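Local coordinates for NAD-dependent aldehyde dehydrogenase (Burkholderia multivorans, PDB 5UJU) that oxidises aldehydes to carboxylic acids with NAD as the hydride acceptor, as a member of the aldehyde dehydrogenase family, at the interface of chains A and B. Sequence-based numbering; all coordinates share one arbitrary frame. Chains: chain A/B, NAD-dependent aldehyde dehydrogenase.

Contact 1: the interface of chains A and B. Residues chain A 512-514, 516, 520-522, 524-525, 530; chain B 196, 558-560, 562.
Strand 554-562 of chain B joins strand 511-514 of chain A in a parallel pairing, the C-terminal strand exchange familiar from aldehyde dehydrogenases, with bridges A:Leu512 to B:Ser559 and A:Ser513 to B:Arg560. Backbone hydrogen bonds alternate along it: A:Leu512 N gives to B:Gln558 O at 2.9 Å, straight at the hydrogen and in the carbonyl plane. B:Arg560 N then meets A:Leu512 O, and A:Ile514 N meets B:Arg560 O, both nearly along the C=O axis.

Side-chain polar contacts centre on B:Arg560. Its CG takes the crowded position between backbone N and carbonyl carbon (chi1 59°), and the chain runs extended to NE. The guanidinium grips the hydroxyl of A:Ser513 side-on, B:Arg560 NE lying 2.9 Å from A:Ser513 OG, which is in the guanidinium plane, with a longer bond from NH2. Its NH1–NH2 end straddles one backbone carbonyl, B:Arg560 NH1 being 2.9 Å from A:Gln524 O. These two grips fix the rotation of the group. A:Asp530 OD2 forms a long salt bridge, 3.9 Å from B:Arg560 NH1, which may help balance the cationic charge. The other carboxylate oxygen, A:Asp530 OD1, is met from above its plane by B:Gln558 NE2 at 3.1 Å. The side chain of A:Gln524 bonds within chain A: its amide oxygen OE1 accepts from A:Phe521 N, which probably helps to hold the loop that presents the carbonyl.

Apolar contacts gather around A:Val520, where B:His562, farther along the strand, and B:Met196 of strand 191-204 meet it. A:Val520 CG1 points tip to tip at the thioether, 3.8 Å from B:Met196 SD, while CG2 slides past the imidazole of B:His562. The methyl B:Met196 CE covers one face of that ring towards its rim and also touches A:Leu516 CD2.

Water extends the contact: one molecule joins B:His562 NE2 (2.8 Å from its oxygen) to the backbone N and O of A:Val520, and another links B:Gln558 NE2 to A:Leu512 O.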
ATOM      1  N   LEU A 512      19.431  10.263   6.634  1.00 30.28           N
ATOM      2  CA  LEU A 512      20.563  11.143   6.913  1.00 30.11           C
ATOM      3  C   LEU A 512      21.478  10.553   7.981  1.00 30.18           C
ATOM      4  O   LEU A 512      21.009  10.132   9.043  1.00 35.48           O
ATOM      5  CB  LEU A 512      20.072  12.508   7.372  1.00 27.70           C
ATOM      6  CG  LEU A 512      21.159  13.542   7.672  1.00 29.76           C
ATOM      7  CD1 LEU A 512      21.890  13.932   6.401  1.00 28.65           C
ATOM      8  CD2 LEU A 512      20.557  14.761   8.348  1.00 29.64           C
ATOM      9  N   SER A 513      22.781  10.564   7.711  1.00 34.52           N
ATOM     10  CA  SER A 513      23.807  10.241   8.695  1.00 31.15           C
ATOM     11  C   SER A 513      24.629  11.491   8.983  1.00 34.73           C
ATOM     12  O   SER A 513      24.990  12.229   8.058  1.00 34.78           O
ATOM     13  CB  SER A 513      24.704   9.102   8.189  1.00 32.65           C
ATOM     14  OG  SER A 513      23.939   7.914   7.939  1.00 33.44           O
ATOM     15  N   ILE A 514      24.926  11.730  10.263  1.00 33.92           N
ATOM     16  CA  ILE A 514      25.542  12.980  10.713  1.00 34.08           C
ATOM     17  C   ILE A 514      26.872  12.673  11.393  1.00 35.96           C
ATOM     18  O   ILE A 514      26.915  11.891  12.351  1.00 40.58           O
ATOM     19  CB  ILE A 514      24.618  13.747  11.670  1.00 37.40           C
ATOM     20  CG1 ILE A 514      23.291  14.077  10.981  1.00 34.99           C
ATOM     21  CG2 ILE A 514      25.294  15.029  12.143  1.00 40.69           C
ATOM     22  CD1 ILE A 514      22.112  14.156  11.940  1.00 42.52           C
ATOM     23  N   LEU A 516      29.682  10.978  10.861  1.00 33.11           N
ATOM     24  CA  LEU A 516      30.201   9.615  11.016  1.00 38.11           C
ATOM     25  C   LEU A 516      31.729   9.633  11.001  1.00 42.68           C
ATOM     26  O   LEU A 516      32.355   9.608   9.938  1.00 42.77           O
ATOM     27  CB  LEU A 516      29.653   8.709   9.921  1.00 31.77           C
ATOM     28  CG  LEU A 516      28.139   8.504   9.852  1.00 36.06           C
ATOM     29  CD1 LEU A 516      27.826   7.473   8.774  1.00 35.70           C
ATOM     30  CD2 LEU A 516      27.550   8.088  11.213  1.00 35.20           C
ATOM     31  N   VAL A 520      30.698   3.370  12.745  1.00 38.98           N
ATOM     32  CA  VAL A 520      29.464   3.189  11.988  1.00 44.15           C
ATOM     33  C   VAL A 520      29.629   3.902  10.650  1.00 43.20           C
ATOM     34  O   VAL A 520      30.055   5.064  10.607  1.00 36.89           O
ATOM     35  CB  VAL A 520      28.238   3.711  12.760  1.00 43.40           C
ATOM     36  CG1 VAL A 520      26.999   3.697  11.875  1.00 38.74           C
ATOM     37  CG2 VAL A 520      28.000   2.878  14.017  1.00 39.15           C
ATOM     38  N   PHE A 521      29.323   3.202   9.561  1.00 44.86           N
ATOM     39  CA  PHE A 521      29.502   3.733   8.220  1.00 43.17           C
ATOM     40  C   PHE A 521      28.156   3.919   7.538  1.00 38.50           C
ATOM     41  O   PHE A 521      27.201   3.173   7.796  1.00 33.96           O
ATOM     42  CB  PHE A 521      30.395   2.816   7.379  1.00 38.35           C
ATOM     43  CG  PHE A 521      31.665   2.443   8.071  1.00 43.72           C
ATOM     44  CD1 PHE A 521      32.692   3.374   8.201  1.00 39.84           C
ATOM     45  CD2 PHE A 521      31.825   1.179   8.629  1.00 45.39           C
ATOM     46  CE1 PHE A 521      33.861   3.050   8.857  1.00 37.87           C
ATOM     47  CE2 PHE A 521      32.995   0.845   9.289  1.00 47.75           C
ATOM     48  CZ  PHE A 521      34.023   1.787   9.400  1.00 39.56           C
ATOM     49  N   VAL A 522      28.089   4.941   6.674  1.00 29.35           N
ATOM     50  CA  VAL A 522      26.836   5.239   5.987  1.00 34.74           C
ATOM     51  C   VAL A 522      26.327   4.014   5.238  1.00 33.37           C
ATOM     52  O   VAL A 522      25.115   3.852   5.062  1.00 34.52           O
ATOM     53  CB  VAL A 522      27.001   6.458   5.052  1.00 38.90           C
ATOM     54  CG1 VAL A 522      27.873   6.112   3.843  1.00 39.23           C
ATOM     55  CG2 VAL A 522      25.630   6.995   4.632  1.00 32.13           C
ATOM     56  N   GLN A 524      26.057   1.117   6.343  1.00 36.23           N
ATOM     57  CA  GLN A 524      25.451   0.151   7.253  1.00 39.66           C
ATOM     58  C   GLN A 524      24.041   0.556   7.669  1.00 39.73           C
ATOM     59  O   GLN A 524      23.726   1.742   7.817  1.00 39.38           O
ATOM     60  CB  GLN A 524      26.311  -0.011   8.505  1.00 46.19           C
ATOM     61  CG  GLN A 524      27.698  -0.547   8.227  1.00 49.25           C
ATOM     62  CD  GLN A 524      28.596  -0.483   9.444  1.00 45.77           C
ATOM     63  OE1 GLN A 524      28.633   0.522  10.157  1.00 44.31           O
ATOM     64  NE2 GLN A 524      29.304  -1.574   9.706  1.00 45.62           N
ATOM     65  N   SER A 525      23.186  -0.453   7.856  1.00 34.42           N
ATOM     66  CA  SER A 525      21.871  -0.215   8.434  1.00 44.80           C
ATOM     67  C   SER A 525      21.470  -1.440   9.243  1.00 43.90           C
ATOM     68  O   SER A 525      21.770  -2.577   8.864  1.00 45.83           O
ATOM     69  CB  SER A 525      20.806   0.111   7.367  1.00 49.18           C
ATOM     70  OG  SER A 525      20.400  -1.028   6.627  1.00 51.19           O
ATOM     71  N   ASP A 530      16.722   1.048  11.490  1.00 36.23           N
ATOM     72  CA  ASP A 530      16.967   1.840  10.288  1.00 35.18           C
ATOM     73  C   ASP A 530      16.040   1.385   9.164  1.00 35.97           C
ATOM     74  O   ASP A 530      16.098   0.228   8.735  1.00 40.18           O
ATOM     75  CB  ASP A 530      18.427   1.722   9.853  1.00 36.11           C
ATOM     76  CG  ASP A 530      19.402   2.122  10.958  1.00 40.07           C
ATOM     77  OD1 ASP A 530      19.146   3.126  11.662  1.00 39.85           O
ATOM     78  OD2 ASP A 530      20.421   1.424  11.130  1.00 37.66           O
TER
ATOM     79  N   MET B 196      23.968   5.480  19.097  1.00 41.56           N
ATOM     80  CA  MET B 196      23.489   6.526  18.211  1.00 42.33           C
ATOM     81  C   MET B 196      22.095   6.939  18.636  1.00 44.51           C
ATOM     82  O   MET B 196      21.318   6.127  19.147  1.00 42.97           O
ATOM     83  CB  MET B 196      23.422   6.070  16.748  1.00 37.98           C
ATOM     84  CG  MET B 196      24.663   5.366  16.247  1.00 45.88           C
ATOM     85  SD  MET B 196      24.628   5.238  14.453  1.00 49.19           S
ATOM     86  CE  MET B 196      25.146   6.888  13.971  1.00 49.85           C
ATOM     87  N   GLN B 558      14.468   9.349   8.305  1.00 32.88           N
ATOM     88  CA  GLN B 558      15.202   9.261   9.559  1.00 33.28           C
ATOM     89  C   GLN B 558      16.558   9.952   9.478  1.00 30.43           C
ATOM     90  O   GLN B 558      17.101  10.190   8.399  1.00 30.55           O
ATOM     91  CB  GLN B 558      15.422   7.804   9.967  1.00 31.28           C
ATOM     92  CG  GLN B 558      16.454   7.078   9.126  1.00 28.82           C
ATOM     93  CD  GLN B 558      16.779   5.698   9.687  1.00 34.52           C
ATOM     94  OE1 GLN B 558      15.903   4.834   9.794  1.00 35.97           O
ATOM     95  NE2 GLN B 558      18.045   5.490  10.052  1.00 33.33           N
ATOM     96  N   SER B 559      17.123  10.223  10.656  1.00 28.82           N
ATOM     97  CA  SER B 559      18.502  10.673  10.791  1.00 32.90           C
ATOM     98  C   SER B 559      19.155   9.950  11.963  1.00 34.26           C
ATOM     99  O   SER B 559      18.481   9.528  12.911  1.00 39.68           O
ATOM    100  CB  SER B 559      18.577  12.192  11.000  1.00 38.02           C
ATOM    101  OG  SER B 559      17.899  12.564  12.189  1.00 44.14           O
ATOM    102  N   ARG B 560      20.474   9.809  11.903  1.00 34.71           N
ATOM    103  CA  ARG B 560      21.209   9.177  12.988  1.00 35.64           C
ATOM    104  C   ARG B 560      22.470   9.964  13.273  1.00 40.62           C
ATOM    105  O   ARG B 560      23.070  10.555  12.371  1.00 35.50           O
ATOM    106  CB  ARG B 560      21.584   7.721  12.682  1.00 32.37           C
ATOM    107  CG  ARG B 560      22.443   7.542  11.450  1.00 39.57           C
ATOM    108  CD  ARG B 560      22.671   6.063  11.141  1.00 42.11           C
ATOM    109  NE  ARG B 560      23.281   5.878   9.831  1.00 39.28           N
ATOM    110  CZ  ARG B 560      23.674   4.705   9.345  1.00 48.03           C
ATOM    111  NH1 ARG B 560      23.527   3.588  10.059  1.00 42.12           N
ATOM    112  NH2 ARG B 560      24.213   4.646   8.137  1.00 46.53           N
ATOM    113  N   HIS B 562      25.888   9.787  16.370  1.00 34.04           N
ATOM    114  CA  HIS B 562      26.476   9.186  17.562  1.00 48.73           C
ATOM    115  C   HIS B 562      26.133  10.000  18.806  1.00 52.60           C
ATOM    116  O   HIS B 562      26.068  11.235  18.768  1.00 49.92           O
ATOM    117  CB  HIS B 562      27.997   9.097  17.421  1.00 54.85           C
ATOM    118  CG  HIS B 562      28.455   8.021  16.488  1.00 55.75           C
ATOM    119  ND1 HIS B 562      28.610   6.709  16.885  1.00 54.25           N
ATOM    120  CD2 HIS B 562      28.799   8.065  15.181  1.00 51.72           C
ATOM    121  CE1 HIS B 562      29.024   5.990  15.857  1.00 55.24           C
ATOM    122  NE2 HIS B 562      29.148   6.789  14.813  1.00 55.93           N
TER
HETATM  123  O   HOH W   1      30.987   6.447  12.721  1.00 36.64           O
HETATM  124  O   HOH W   2      20.055   7.283   9.113  1.00 39.38           O
HETATM  125  O   HOH W   3      27.797  11.489  14.828  1.00 43.06           O

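Contact 2: the interface of chains A and B. Residues chain A 174, 177, 547, 551-552, 555; chain B 174, 546-548, 551.
A carboxylate–guanidinium pair carries the polar side of this patch, the part of the two-fold interface nearer the axis, which probably helps to hold together a dimer of the aldehyde dehydrogenase kind. A:Arg555 NH2 lies 2.8 Å from B:Asp546 OD2, forming a salt bridge and a hydrogen bond. The two flat groups stand 75° apart, and the nitrogen meets OD2 from above the carboxylate plane. A:Arg555 NH1 adds a weak bond to the same oxygen, so the end of the guanidinium is directed at one atom of the acid.

Small methyl groups fill the neighbouring ground. B:Ala548 CB sits 3.6 Å from A:Arg555 NH2, near A:Ala551 O and the amide oxygen OD1 of A:Asn552. Alanine methyls also meet directly, A:Ala551 CB being 3.9 Å from B:Ala547 CB.

Nearer the two-fold, the side chains of A:Gln174 and B:Gln174 cross obliquely. A:Gln174 NE2 gives a weak hydrogen bond to B:Gln174 OE1 at 3.4 Å. Both glutamine side chains bend at chi2. The A:Arg177 guanidinium lies almost parallel to the B:Gln174 amide, and A:Gln174 NE2 lies over one face of the A:Arg177 guanidinium, towards its rim.

In the second shell, A:Ala551 O positions the arginine by accepting from A:Arg555 NH2 at 3.2 Å in the carbonyl plane. Bends at chi2 and chi3 (-78° and 72°) fold the side chain back to this carbonyl. A water molecule 2.9 Å from A:Ala551 O also contacts B:Ala548 N, spanning the interface.

In the fold, each glutamine comes near the C-terminal end of helix 158-175, the alanines from short helix 547-550 and the turn after it, and A:Arg555 from the start of strand 554-562.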
ATOM      1  N   GLN A 174       0.175  -6.233  11.594  1.00 23.43           N
ATOM      2  CA  GLN A 174      -1.100  -5.944  10.937  1.00 22.03           C
ATOM      3  C   GLN A 174      -2.119  -7.067  11.139  1.00 30.91           C
ATOM      4  O   GLN A 174      -3.305  -6.804  11.367  1.00 30.19           O
ATOM      5  CB  GLN A 174      -0.898  -5.731   9.434  1.00 25.36           C
ATOM      6  CG  GLN A 174      -0.045  -4.561   9.049  1.00 36.29           C
ATOM      7  CD  GLN A 174      -0.604  -3.286   9.633  1.00 40.53           C
ATOM      8  OE1 GLN A 174      -1.822  -3.142   9.780  1.00 48.91           O
ATOM      9  NE2 GLN A 174       0.261  -2.346   9.942  1.00 34.24           N
ATOM     10  N   ARG A 177      -4.261  -7.369  14.416  1.00 33.84           N
ATOM     11  CA  ARG A 177      -5.235  -6.321  14.696  0.57 34.71           C
ATOM     12  C   ARG A 177      -6.624  -6.642  14.162  1.00 31.34           C
ATOM     13  O   ARG A 177      -7.546  -5.843  14.354  1.00 31.50           O
ATOM     14  CB  ARG A 177      -4.779  -4.987  14.096  0.57 35.29           C
ATOM     15  CG  ARG A 177      -3.361  -4.581  14.434  0.57 38.82           C
ATOM     16  CD  ARG A 177      -3.027  -3.224  13.832  0.57 40.62           C
ATOM     17  NE  ARG A 177      -1.594  -3.055  13.602  0.57 40.39           N
ATOM     18  CZ  ARG A 177      -1.032  -1.916  13.209  0.57 38.80           C
ATOM     19  NH1 ARG A 177      -1.783  -0.839  13.008  0.57 38.49           N
ATOM     20  NH2 ARG A 177       0.276  -1.851  13.014  0.57 34.55           N
ATOM     21  N   ALA A 547       4.711  -0.523   7.681  1.00 30.91           N
ATOM     22  CA  ALA A 547       3.351  -1.033   7.522  1.00 33.32           C
ATOM     23  C   ALA A 547       2.957  -1.117   6.057  1.00 29.04           C
ATOM     24  O   ALA A 547       2.331  -2.093   5.636  1.00 28.13           O
ATOM     25  CB  ALA A 547       2.362  -0.164   8.298  1.00 32.02           C
ATOM     26  N   ALA A 551       0.952  -4.351   4.464  1.00 23.86           N
ATOM     27  CA  ALA A 551      -0.483  -4.286   4.736  1.00 29.82           C
ATOM     28  C   ALA A 551      -1.342  -4.605   3.523  1.00 27.24           C
ATOM     29  O   ALA A 551      -2.527  -4.913   3.686  1.00 26.42           O
ATOM     30  CB  ALA A 551      -0.870  -2.901   5.261  1.00 25.20           C
ATOM     31  N   ASN A 552      -0.792  -4.518   2.320  1.00 21.30           N
ATOM     32  CA  ASN A 552      -1.552  -4.805   1.114  1.00 21.88           C
ATOM     33  C   ASN A 552      -1.360  -6.236   0.613  1.00 23.78           C
ATOM     34  O   ASN A 552      -1.920  -6.585  -0.424  1.00 25.64           O
ATOM     35  CB  ASN A 552      -1.166  -3.835  -0.004  1.00 22.17           C
ATOM     36  CG  ASN A 552      -2.352  -3.387  -0.818  1.00 32.70           C
ATOM     37  OD1 ASN A 552      -3.503  -3.679  -0.484  1.00 38.06           O
ATOM     38  ND2 ASN A 552      -2.083  -2.671  -1.900  1.00 47.04           N
ATOM     39  N   ARG A 555      -5.795  -9.603   2.131  1.00 24.64           N
ATOM     40  CA  ARG A 555      -7.062  -8.896   2.189  1.00 28.64           C
ATOM     41  C   ARG A 555      -7.938  -9.578   3.233  1.00 25.92           C
ATOM     42  O   ARG A 555      -7.588 -10.636   3.766  1.00 30.94           O
ATOM     43  CB  ARG A 555      -7.749  -8.846   0.813  1.00 33.93           C
ATOM     44  CG  ARG A 555      -6.921  -8.224  -0.329  1.00 32.98           C
ATOM     45  CD  ARG A 555      -6.894  -6.678  -0.299  1.00 30.84           C
ATOM     46  NE  ARG A 555      -6.080  -6.174   0.805  1.00 29.67           N
ATOM     47  CZ  ARG A 555      -6.315  -5.044   1.460  1.00 33.43           C
ATOM     48  NH1 ARG A 555      -7.346  -4.285   1.123  1.00 31.47           N
ATOM     49  NH2 ARG A 555      -5.526  -4.683   2.470  1.00 30.16           N
TER
ATOM     50  N   GLN B 174      -1.590   3.987  12.477  1.00 28.12           N
ATOM     51  CA  GLN B 174      -0.270   3.777  11.886  1.00 30.28           C
ATOM     52  C   GLN B 174       0.738   4.780  12.449  1.00 35.45           C
ATOM     53  O   GLN B 174       1.845   4.404  12.850  1.00 32.31           O
ATOM     54  CB  GLN B 174      -0.329   3.931  10.361  1.00 29.30           C
ATOM     55  CG  GLN B 174      -1.452   3.151   9.692  1.00 33.24           C
ATOM     56  CD  GLN B 174      -1.490   1.673  10.052  1.00 40.35           C
ATOM     57  OE1 GLN B 174      -0.455   1.017  10.193  1.00 46.36           O
ATOM     58  NE2 GLN B 174      -2.704   1.164  10.276  1.00 39.83           N
ATOM     59  N   ASP B 546      -8.793   0.197   5.837  1.00 27.84           N
ATOM     60  CA  ASP B 546      -7.894  -0.712   6.536  1.00 28.59           C
ATOM     61  C   ASP B 546      -6.515  -0.060   6.587  1.00 30.79           C
ATOM     62  O   ASP B 546      -6.347   1.102   6.202  1.00 28.52           O
ATOM     63  CB  ASP B 546      -7.886  -2.101   5.874  1.00 29.53           C
ATOM     64  CG  ASP B 546      -7.445  -2.071   4.411  1.00 35.13           C
ATOM     65  OD1 ASP B 546      -7.050  -0.991   3.901  1.00 31.35           O
ATOM     66  OD2 ASP B 546      -7.503  -3.145   3.762  1.00 33.40           O
ATOM     67  N   ALA B 547      -5.528  -0.806   7.086  1.00 29.28           N
ATOM     68  CA  ALA B 547      -4.179  -0.264   7.193  1.00 30.81           C
ATOM     69  C   ALA B 547      -3.629   0.132   5.827  1.00 29.29           C
ATOM     70  O   ALA B 547      -3.010   1.198   5.684  1.00 24.56           O
ATOM     71  CB  ALA B 547      -3.259  -1.286   7.862  1.00 27.37           C
ATOM     72  N   ALA B 548      -3.841  -0.721   4.813  1.00 25.49           N
ATOM     73  CA  ALA B 548      -3.322  -0.453   3.475  1.00 28.47           C
ATOM     74  C   ALA B 548      -3.929   0.803   2.868  1.00 27.81           C
ATOM     75  O   ALA B 548      -3.314   1.411   1.987  1.00 22.87           O
ATOM     76  CB  ALA B 548      -3.572  -1.654   2.545  1.00 24.41           C
ATOM     77  N   ALA B 551      -1.541   3.574   5.030  1.00 23.69           N
ATOM     78  CA  ALA B 551      -0.157   3.438   5.465  1.00 28.99           C
ATOM     79  C   ALA B 551       0.861   3.984   4.463  1.00 28.02           C
ATOM     80  O   ALA B 551       2.015   4.185   4.841  1.00 30.64           O
ATOM     81  CB  ALA B 551       0.165   1.970   5.743  1.00 24.34           C
TER
HETATM   82  O   HOH W   4      -4.625  -3.642   5.168  1.00 27.41           O

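The C-alpha centres of contact 1 and contact 2 are about 28 Å apart, yet strand 554-562 takes part in both. Contact 2 uses its beginning in chain A, nearer the two-fold axis, whereas contact 1 uses its far part in chain B, laid against the partner's strand 511-514. Two-fold symmetry repeats each patch with the chains exchanged, so every subunit contributes the same strand to both kinds of contact. This reciprocal exchange ties the two bodies together through central helix contacts and outlying shared sheets, consistent with a dimer of the kind common among aldehyde dehydrogenases.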